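Local atomic coordinates of Mab-21 domain-containing protein (Tribolium castaneum, PDB entry 7LT2), a protein that senses double-stranded RNA in innate immunity and catalyses the formation of the second messenger 2',3'-cGAMP from ATP and GTP. Residues L6-K11 with T372-G377; T34-M39 with P44-L49; L179-S184 with M190-V195. All coordinates share one frame; numbering follows the deposited sequence.

Contact 1. Residues L6-K11 with T372-G377; sequences LNDINK and TKYIQG
Asp-8 OD2 is an oxygen gripped from two quarters, by a water that links it to Tyr-374 and by the guanidinium group of Arg-12. The water donates a hydrogen bond to Asp-8 OD2 at 2.7 Å and accepts one from Tyr-374 OH at 2.5 Å. It lies at the edge of the tyrosine ring and in its plane, where it can accept the hydroxyl's hydrogen bond without forcing the hydroxyl hydrogen out of conjugation with the ring. Two helices are thereby joined through a solvent molecule, with no direct hydrogen bond between the segments.

Asp-8 OD2 also lies 3.6 Å from one ring carbon, CE1 of Tyr-374, approaching obliquely, and the carboxylate and ring planes are turned 40° apart. Tyr-374 reaches across because its CG is anti to the backbone N (chi1 172°). Its other neighbour is Ile-9, whose CG1 touches the same CE1 at 3.8 Å and also lies 4.0 Å from the hydroxyl oxygen of Tyr-374. One ring corner thus meets both an acid and a methylene. Ala-362 packs against Ile-9 and Tyr-374 alike, extending the apolar side.

Arg-12, just beyond residues 6-11, bridges the acid of that segment and the last helical turn of residues 372-377, its NH2 forming the salt bridge with Asp-8 OD2 while its NH1 donates to the carbonyl O of Tyr-374. That oxygen also receives the backbone N of Gly-377 at 3.2 Å, and Gly-377 has the positive phi (91°) that ends the helix. The first and last helices of the chain, 5-13 and 368-375, pack together here, and the later helix closes in a Schellman motif.

Contact 2. Residues T34-M39 with P44-L49; sequences TFVEQM and PLFKAL
Met-39 turns its side chain onto the ring of Phe-46, touching it first with CB and again with the terminal methyl. CB lies 3.6 Å from CE2 of Phe-46. With chi1 at -71°, CG is anti to the carbonyl carbon and the chain runs out beside the ring. SD then stands obliquely, 5.1 Å from the centroid of the Phe-46 ring. The bend at chi3 (65°) brings CE over the face, where it makes a CH-pi contact 4.1 Å from the Phe-46 centroid. It is displaced toward the rim, nearest to CZ of Phe-46 at 3.8 Å.

The edge of the ring is used as well. Val-36 O lies near the ring plane, 4.0 Å from CE2 of Phe-46, and Val-36 CG1 approaches CZ of Phe-46 at 4.2 Å, the two side chains crossing at about a right angle. Further packing on Phe-46 comes from Trp-137, Ile-75, Leu-77 and the ring of Phe-50, while Met-138 and Thr-145 lie against Met-39. Phe-46 is thus wedged among helix 18-42, helix 131-147 and strand 70-77.

Only a short link separates helices 18-42 and 44-49, and the apolar interior of this corner includes a Met-aromatic contact, at the end of the long helix that recalls the spine helix of cGAS.

Contact 3. Residues L179-S184 with M190-V195; sequences LGISHS and MDVDLV
Leu-179 and Leu-194 share one first torsion: CG lies anti to the carbonyl carbon in each, with chi1 -59° in Leu-179 and -49° in Leu-194. With these torsions the two side chains meet diagonally across the strands, crossing at about a right angle, the branch carbon CG of Leu-179 3.8 Å from the methyl CD1 of Leu-194. Further along the same face Ile-181 touches Val-192, its CD1 standing 3.9 Å from CG2 of the valine. Leu-28, Val-31 and Leu-32 of helix 18-42 pack against this face, reaching Ile-181, Met-190 and Val-192.

Beneath these side chains runs an antiparallel beta hairpin. Leu-179 and Val-192 form a hydrogen-bonded pair, with Leu-179 N to Val-192 O at 2.7 Å and Val-192 N to Leu-179 O at 2.8 Å. The pair of Ile-181 and Met-190 is longer: Ile-181 N reaches Met-190 O at 2.9 Å, and Met-190 N reaches Ile-181 O at 3.2 Å. The hairpin belongs to the central sheet of the nucleotidyltransferase domain, and strand 188-200 carries Asp-193, which, as in related enzymes, probably binds the catalytic magnesium and GTP.

Between the bonded pairs sits the non-hydrogen-bonded pair Gly-180 and Asp-191, where the Asp-191 side chain turns to the face opposite Leu-179 and Ile-181. Leu-179 O accepts a CA-H...O contact from CA of Asp-191 at 3.3 Å. The carboxylate of Asp-191 leans across to its partner on the other strand, bringing OD1 within 3.3 Å of CA of Gly-180, a close fit beside a residue with no side chain. Lys-188 forms a salt bridge with that same OD1.

Overall arrangement
Contacts 2 and 3 lie in the buried core and share a wall, since Phe-35 of the long helix touches both Leu-179 and Leu-194 of the hairpin; their centres are 18 Å apart. Contact 1 stands apart, about 46 Å from contact 2 between centres and on the opposite side of the chain's centre. Chemistry follows place. At contact 1, only partly buried, a water and an arginine join charged and polar groups; contact 2 is apolar, with a sulfur and an aromatic ring; contact 3 relies on backbone bonds, its apolar face packed on helix 18-42 and its acids on the other side.

Contact 1. Residues L6-K11 with T372-G377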
loop_
_atom_site.group_PDB
_atom_site.type_symbol
_atom_site.label_atom_id
_atom_site.label_comp_id
_atom_site.label_asym_id
_atom_site.label_seq_id
_atom_site.Cartn_x
_atom_site.Cartn_y
_atom_site.Cartn_z
ATOM N N LEU A 6 17.295 -20.565 1.390
ATOM C CA LEU A 6 16.478 -19.388 1.112
ATOM C C LEU A 6 15.669 -18.973 2.333
ATOM O O LEU A 6 15.575 -17.779 2.642
ATOM C CB LEU A 6 15.571 -19.657 -0.086
ATOM C CG LEU A 6 16.327 -19.728 -1.414
ATOM C CD1 LEU A 6 15.403 -20.137 -2.536
ATOM C CD2 LEU A 6 16.963 -18.378 -1.713
ATOM N N ASN A 7 15.096 -19.943 3.049
ATOM C CA ASN A 7 14.356 -19.631 4.269
ATOM C C ASN A 7 15.261 -18.995 5.319
ATOM O O ASN A 7 14.834 -18.099 6.055
ATOM C CB ASN A 7 13.701 -20.903 4.808
ATOM C CG ASN A 7 13.013 -20.688 6.141
ATOM O OD1 ASN A 7 13.397 -21.273 7.157
ATOM N ND2 ASN A 7 11.997 -19.842 6.147
ATOM N N ASP A 8 16.522 -19.438 5.389
ATOM C CA ASP A 8 17.474 -18.870 6.341
ATOM C C ASP A 8 17.814 -17.423 5.990
ATOM O O ASP A 8 17.847 -16.555 6.872
ATOM C CB ASP A 8 18.731 -19.744 6.381
ATOM C CG ASP A 8 19.810 -19.198 7.300
ATOM O OD1 ASP A 8 19.564 -19.074 8.518
ATOM O OD2 ASP A 8 20.920 -18.914 6.800
ATOM N N ILE A 9 18.067 -17.147 4.708
ATOM C CA ILE A 9 18.305 -15.773 4.262
ATOM C C ILE A 9 17.120 -14.885 4.621
ATOM O O ILE A 9 17.282 -13.774 5.143
ATOM C CB ILE A 9 18.586 -15.748 2.747
ATOM C CG1 ILE A 9 19.912 -16.450 2.435
ATOM C CG2 ILE A 9 18.577 -14.311 2.216
ATOM C CD1 ILE A 9 20.178 -16.591 0.954
ATOM N N ASN A 10 15.908 -15.370 4.348
ATOM C CA ASN A 10 14.699 -14.602 4.632
ATOM C C ASN A 10 14.579 -14.289 6.119
ATOM O O ASN A 10 14.366 -13.133 6.506
ATOM C CB ASN A 10 13.479 -15.380 4.138
ATOM C CG ASN A 10 12.179 -14.654 4.388
ATOM O OD1 ASN A 10 12.127 -13.427 4.393
ATOM N ND2 ASN A 10 11.112 -15.416 4.598
ATOM N N LYS A 11 14.738 -15.308 6.970
ATOM C CA LYS A 11 14.599 -15.114 8.410
ATOM C C LYS A 11 15.630 -14.130 8.956
ATOM O O LYS A 11 15.313 -13.299 9.817
ATOM C CB LYS A 11 14.722 -16.457 9.128
ATOM C CG LYS A 11 14.584 -16.364 10.634
ATOM C CD LYS A 11 14.753 -17.725 11.285
ATOM C CE LYS A 11 14.590 -17.629 12.791
ATOM N NZ LYS A 11 15.547 -16.652 13.377
ATOM N N THR A 372 28.941 -10.620 4.879
ATOM C CA THR A 372 29.881 -10.915 5.953
ATOM C C THR A 372 29.143 -11.320 7.224
ATOM O O THR A 372 29.497 -12.310 7.873
ATOM C CB THR A 372 30.782 -9.707 6.204
ATOM O OG1 THR A 372 31.604 -9.474 5.051
ATOM C CG2 THR A 372 31.668 -9.946 7.418
ATOM N N LYS A 373 28.100 -10.569 7.590
ATOM C CA LYS A 373 27.306 -10.937 8.760
ATOM C C LYS A 373 26.590 -12.263 8.545
ATOM O O LYS A 373 26.424 -13.044 9.490
ATOM C CB LYS A 373 26.294 -9.835 9.075
ATOM C CG LYS A 373 26.919 -8.463 9.259
ATOM C CD LYS A 373 25.905 -7.442 9.750
ATOM C CE LYS A 373 26.562 -6.086 9.945
ATOM N NZ LYS A 373 25.627 -5.106 10.556
ATOM N N TYR A 374 26.155 -12.525 7.313
ATOM C CA TYR A 374 25.527 -13.799 6.975
ATOM C C TYR A 374 26.457 -14.969 7.272
ATOM O O TYR A 374 26.072 -15.929 7.951
ATOM C CB TYR A 374 25.118 -13.762 5.501
ATOM C CG TYR A 374 24.617 -15.051 4.895
ATOM C CD1 TYR A 374 23.379 -15.581 5.249
ATOM C CD2 TYR A 374 25.360 -15.709 3.923
ATOM C CE1 TYR A 374 22.917 -16.756 4.674
ATOM C CE2 TYR A 374 24.907 -16.877 3.342
ATOM C CZ TYR A 374 23.686 -17.396 3.719
ATOM O OH TYR A 374 23.242 -18.559 3.136
ATOM N N ILE A 375 27.697 -14.898 6.784
ATOM C CA ILE A 375 28.647 -15.985 6.999
ATOM C C ILE A 375 28.966 -16.134 8.483
ATOM O O ILE A 375 29.127 -17.251 8.991
ATOM C CB ILE A 375 29.920 -15.750 6.163
ATOM C CG1 ILE A 375 29.588 -15.781 4.673
ATOM C CG2 ILE A 375 30.987 -16.783 6.495
ATOM C CD1 ILE A 375 28.991 -17.086 4.212
ATOM N N GLN A 376 29.051 -15.016 9.203
ATOM C CA GLN A 376 29.393 -15.041 10.621
ATOM C C GLN A 376 28.226 -15.452 11.515
ATOM O O GLN A 376 28.402 -15.519 12.736
ATOM C CB GLN A 376 29.915 -13.671 11.059
ATOM C CG GLN A 376 31.227 -13.257 10.413
ATOM C CD GLN A 376 31.560 -11.796 10.672
ATOM O OE1 GLN A 376 30.711 -11.029 11.131
ATOM N NE2 GLN A 376 32.794 -11.405 10.376
ATOM N N GLY A 377 27.051 -15.720 10.952
ATOM C CA GLY A 377 25.932 -16.236 11.717
ATOM C C GLY A 377 24.993 -15.209 12.307
ATOM O O GLY A 377 24.119 -15.583 13.102
HETATM O O HOH W 1 21.211 -19.552 4.215
#

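Contact 2. Residues T34-M39 with P44-L49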
loop_
_atom_site.group_PDB
_atom_site.type_symbol
_atom_site.label_atom_id
_atom_site.label_comp_id
_atom_site.label_asym_id
_atom_site.label_seq_id
_atom_site.Cartn_x
_atom_site.Cartn_y
_atom_site.Cartn_z
ATOM N N THR A 34 -7.199 6.265 18.289
ATOM C CA THR A 34 -7.315 7.447 19.139
ATOM C C THR A 34 -7.330 8.720 18.302
ATOM O O THR A 34 -8.134 9.627 18.548
ATOM C CB THR A 34 -6.167 7.494 20.148
ATOM O OG1 THR A 34 -6.161 6.290 20.925
ATOM C CG2 THR A 34 -6.331 8.689 21.083
ATOM N N PHE A 35 -6.458 8.797 17.295
ATOM C CA PHE A 35 -6.403 9.993 16.464
ATOM C C PHE A 35 -7.674 10.157 15.636
ATOM O O PHE A 35 -8.208 11.268 15.526
ATOM C CB PHE A 35 -5.166 9.948 15.562
ATOM C CG PHE A 35 -4.887 11.251 14.867
ATOM C CD1 PHE A 35 -4.088 12.211 15.461
ATOM C CD2 PHE A 35 -5.445 11.521 13.633
ATOM C CE1 PHE A 35 -3.841 13.416 14.825
ATOM C CE2 PHE A 35 -5.205 12.718 12.996
ATOM C CZ PHE A 35 -4.402 13.668 13.597
ATOM N N VAL A 36 -8.173 9.066 15.045
ATOM C CA VAL A 36 -9.355 9.164 14.191
ATOM C C VAL A 36 -10.589 9.492 15.023
ATOM O O VAL A 36 -11.469 10.245 14.579
ATOM C CB VAL A 36 -9.526 7.872 13.366
ATOM C CG1 VAL A 36 -10.915 7.796 12.719
ATOM C CG2 VAL A 36 -8.443 7.794 12.300
ATOM N N GLU A 37 -10.669 8.955 16.247
ATOM C CA GLU A 37 -11.778 9.315 17.128
ATOM C C GLU A 37 -11.758 10.803 17.445
ATOM O O GLU A 37 -12.814 11.447 17.513
ATOM C CB GLU A 37 -11.737 8.492 18.419
ATOM C CG GLU A 37 -12.276 7.080 18.270
ATOM C CD GLU A 37 -13.748 7.061 17.878
ATOM O OE1 GLU A 37 -14.550 7.772 18.518
ATOM O OE2 GLU A 37 -14.100 6.338 16.924
ATOM N N GLN A 38 -10.563 11.371 17.637
ATOM C CA GLN A 38 -10.469 12.810 17.862
ATOM C C GLN A 38 -10.848 13.588 16.610
ATOM O O GLN A 38 -11.475 14.650 16.704
ATOM C CB GLN A 38 -9.060 13.180 18.331
ATOM C CG GLN A 38 -8.908 14.634 18.784
ATOM C CD GLN A 38 -9.558 14.910 20.129
ATOM O OE1 GLN A 38 -10.186 14.033 20.730
ATOM N NE2 GLN A 38 -9.410 16.140 20.611
ATOM N N MET A 39 -10.490 13.070 15.429
ATOM C CA MET A 39 -10.912 13.701 14.180
ATOM C C MET A 39 -12.432 13.819 14.102
ATOM O O MET A 39 -12.960 14.846 13.654
ATOM C CB MET A 39 -10.387 12.914 12.981
ATOM C CG MET A 39 -8.887 13.009 12.749
ATOM S SD MET A 39 -8.328 11.890 11.440
ATOM C CE MET A 39 -9.164 12.568 10.004
ATOM N N PRO A 44 -18.320 17.198 12.144
ATOM C CA PRO A 44 -19.471 16.300 11.967
ATOM C C PRO A 44 -19.571 15.702 10.573
ATOM O O PRO A 44 -20.041 14.567 10.434
ATOM C CB PRO A 44 -20.669 17.208 12.279
ATOM C CG PRO A 44 -20.107 18.275 13.170
ATOM C CD PRO A 44 -18.709 18.514 12.671
ATOM N N LEU A 45 -19.157 16.430 9.534
ATOM C CA LEU A 45 -19.209 15.869 8.188
ATOM C C LEU A 45 -18.239 14.702 8.042
ATOM O O LEU A 45 -18.570 13.696 7.402
ATOM C CB LEU A 45 -18.913 16.951 7.149
ATOM C CG LEU A 45 -18.927 16.514 5.679
ATOM C CD1 LEU A 45 -20.200 15.759 5.313
ATOM C CD2 LEU A 45 -18.750 17.733 4.770
ATOM N N PHE A 46 -17.043 14.803 8.635
ATOM C CA PHE A 46 -16.142 13.654 8.623
ATOM C C PHE A 46 -16.747 12.480 9.371
ATOM O O PHE A 46 -16.658 11.336 8.915
ATOM C CB PHE A 46 -14.779 13.995 9.228
ATOM C CG PHE A 46 -13.910 12.778 9.459
ATOM C CD1 PHE A 46 -13.407 12.059 8.385
ATOM C CD2 PHE A 46 -13.630 12.333 10.743
ATOM C CE1 PHE A 46 -12.623 10.925 8.588
ATOM C CE2 PHE A 46 -12.846 11.198 10.951
ATOM C CZ PHE A 46 -12.343 10.500 9.872
ATOM N N LYS A 47 -17.362 12.739 10.527
ATOM C CA LYS A 47 -17.964 11.642 11.275
ATOM C C LYS A 47 -19.053 10.964 10.456
ATOM O O LYS A 47 -19.173 9.734 10.463
ATOM C CB LYS A 47 -18.519 12.146 12.605
ATOM C CG LYS A 47 -18.981 11.028 13.531
ATOM C CD LYS A 47 -19.447 11.586 14.857
ATOM C CE LYS A 47 -19.814 10.469 15.822
ATOM N NZ LYS A 47 -20.001 11.014 17.187
ATOM N N ALA A 48 -19.834 11.754 9.710
ATOM C CA ALA A 48 -20.897 11.185 8.888
ATOM C C ALA A 48 -20.335 10.390 7.714
ATOM O O ALA A 48 -20.854 9.319 7.384
ATOM C CB ALA A 48 -21.823 12.296 8.388
ATOM N N LEU A 49 -19.277 10.899 7.070
ATOM C CA LEU A 49 -18.715 10.221 5.903
ATOM C C LEU A 49 -17.926 8.973 6.279
ATOM O O LEU A 49 -17.889 8.010 5.503
ATOM C CB LEU A 49 -17.801 11.170 5.137
ATOM C CG LEU A 49 -18.499 12.197 4.248
ATOM C CD1 LEU A 49 -17.517 13.299 3.898
ATOM C CD2 LEU A 49 -18.995 11.504 2.996
#

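Contact 3. Residues L179-S184 with M190-V195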
loop_
_atom_site.group_PDB
_atom_site.type_symbol
_atom_site.label_atom_id
_atom_site.label_comp_id
_atom_site.label_asym_id
_atom_site.label_seq_id
_atom_site.Cartn_x
_atom_site.Cartn_y
_atom_site.Cartn_z
ATOM N N LEU A 179 2.094 11.146 9.792
ATOM C CA LEU A 179 2.308 11.068 11.231
ATOM C C LEU A 179 3.497 10.156 11.503
ATOM O O LEU A 179 3.466 8.972 11.155
ATOM C CB LEU A 179 1.073 10.533 11.955
ATOM C CG LEU A 179 -0.243 11.299 11.798
ATOM C CD1 LEU A 179 -1.323 10.713 12.728
ATOM C CD2 LEU A 179 -0.070 12.787 12.044
ATOM N N GLY A 180 4.537 10.703 12.127
ATOM C CA GLY A 180 5.631 9.883 12.616
ATOM C C GLY A 180 5.357 9.426 14.036
ATOM O O GLY A 180 5.261 10.255 14.943
ATOM N N ILE A 181 5.219 8.122 14.254
ATOM C CA ILE A 181 4.794 7.585 15.545
ATOM C C ILE A 181 5.992 6.942 16.230
ATOM O O ILE A 181 6.665 6.085 15.645
ATOM C CB ILE A 181 3.637 6.586 15.379
ATOM C CG1 ILE A 181 2.442 7.288 14.721
ATOM C CG2 ILE A 181 3.242 5.996 16.734
ATOM C CD1 ILE A 181 1.301 6.367 14.338
ATOM N N SER A 182 6.256 7.357 17.469
ATOM C CA SER A 182 7.374 6.851 18.257
ATOM C C SER A 182 6.900 6.475 19.654
ATOM O O SER A 182 5.885 6.974 20.146
ATOM C CB SER A 182 8.501 7.889 18.377
ATOM O OG SER A 182 9.002 8.281 17.111
ATOM N N HIS A 183 7.652 5.587 20.300
ATOM C CA HIS A 183 7.489 5.400 21.736
ATOM C C HIS A 183 7.848 6.694 22.459
ATOM O O HIS A 183 8.711 7.456 22.012
ATOM C CB HIS A 183 8.383 4.264 22.239
ATOM C CG HIS A 183 8.039 2.924 21.671
ATOM N ND1 HIS A 183 7.064 2.116 22.212
ATOM C CD2 HIS A 183 8.540 2.250 20.609
ATOM C CE1 HIS A 183 6.972 1.004 21.503
ATOM N NE2 HIS A 183 7.859 1.060 20.526
ATOM N N SER A 184 7.176 6.949 23.588
ATOM C CA SER A 184 7.539 8.112 24.394
ATOM C C SER A 184 8.972 8.025 24.902
ATOM O O SER A 184 9.566 9.059 25.229
ATOM C CB SER A 184 6.576 8.277 25.573
ATOM O OG SER A 184 6.747 7.236 26.521
ATOM N N MET A 190 6.928 3.871 13.284
ATOM C CA MET A 190 6.611 3.894 11.857
ATOM C C MET A 190 5.995 5.238 11.497
ATOM O O MET A 190 5.434 5.930 12.353
ATOM C CB MET A 190 5.656 2.758 11.474
ATOM C CG MET A 190 6.099 1.973 10.240
ATOM S SD MET A 190 5.252 0.402 10.039
ATOM C CE MET A 190 6.011 -0.546 11.346
ATOM N N ASP A 191 6.121 5.600 10.215
ATOM C CA ASP A 191 5.404 6.730 9.632
ATOM C C ASP A 191 4.092 6.244 9.033
ATOM O O ASP A 191 4.015 5.144 8.484
ATOM C CB ASP A 191 6.225 7.406 8.527
ATOM C CG ASP A 191 7.435 8.155 9.048
ATOM O OD1 ASP A 191 7.488 8.460 10.255
ATOM O OD2 ASP A 191 8.332 8.462 8.230
ATOM N N VAL A 192 3.053 7.078 9.124
ATOM C CA VAL A 192 1.739 6.748 8.574
ATOM C C VAL A 192 1.222 7.935 7.773
ATOM O O VAL A 192 1.135 9.049 8.299
ATOM C CB VAL A 192 0.729 6.377 9.680
ATOM C CG1 VAL A 192 -0.591 5.931 9.070
ATOM C CG2 VAL A 192 1.294 5.280 10.581
ATOM N N ASP A 193 0.865 7.696 6.513
ATOM C CA ASP A 193 0.250 8.720 5.673
ATOM C C ASP A 193 -1.270 8.624 5.769
ATOM O O ASP A 193 -1.841 7.534 5.669
ATOM C CB ASP A 193 0.704 8.579 4.219
ATOM C CG ASP A 193 2.110 9.109 3.990
ATOM O OD1 ASP A 193 2.800 9.439 4.979
ATOM O OD2 ASP A 193 2.522 9.195 2.814
ATOM N N LEU A 194 -1.925 9.769 5.952
ATOM C CA LEU A 194 -3.370 9.811 6.179
ATOM C C LEU A 194 -4.039 10.167 4.855
ATOM O O LEU A 194 -4.077 11.333 4.463
ATOM C CB LEU A 194 -3.708 10.809 7.279
ATOM C CG LEU A 194 -2.891 10.682 8.567
ATOM C CD1 LEU A 194 -3.265 11.792 9.543
ATOM C CD2 LEU A 194 -3.083 9.315 9.204
ATOM N N VAL A 195 -4.561 9.154 4.167
ATOM C CA VAL A 195 -5.015 9.271 2.783
ATOM C C VAL A 195 -6.541 9.232 2.751
ATOM O O VAL A 195 -7.152 8.215 3.101
ATOM C CB VAL A 195 -4.428 8.152 1.910
ATOM C CG1 VAL A 195 -4.826 8.341 0.457
ATOM C CG2 VAL A 195 -2.905 8.087 2.071
#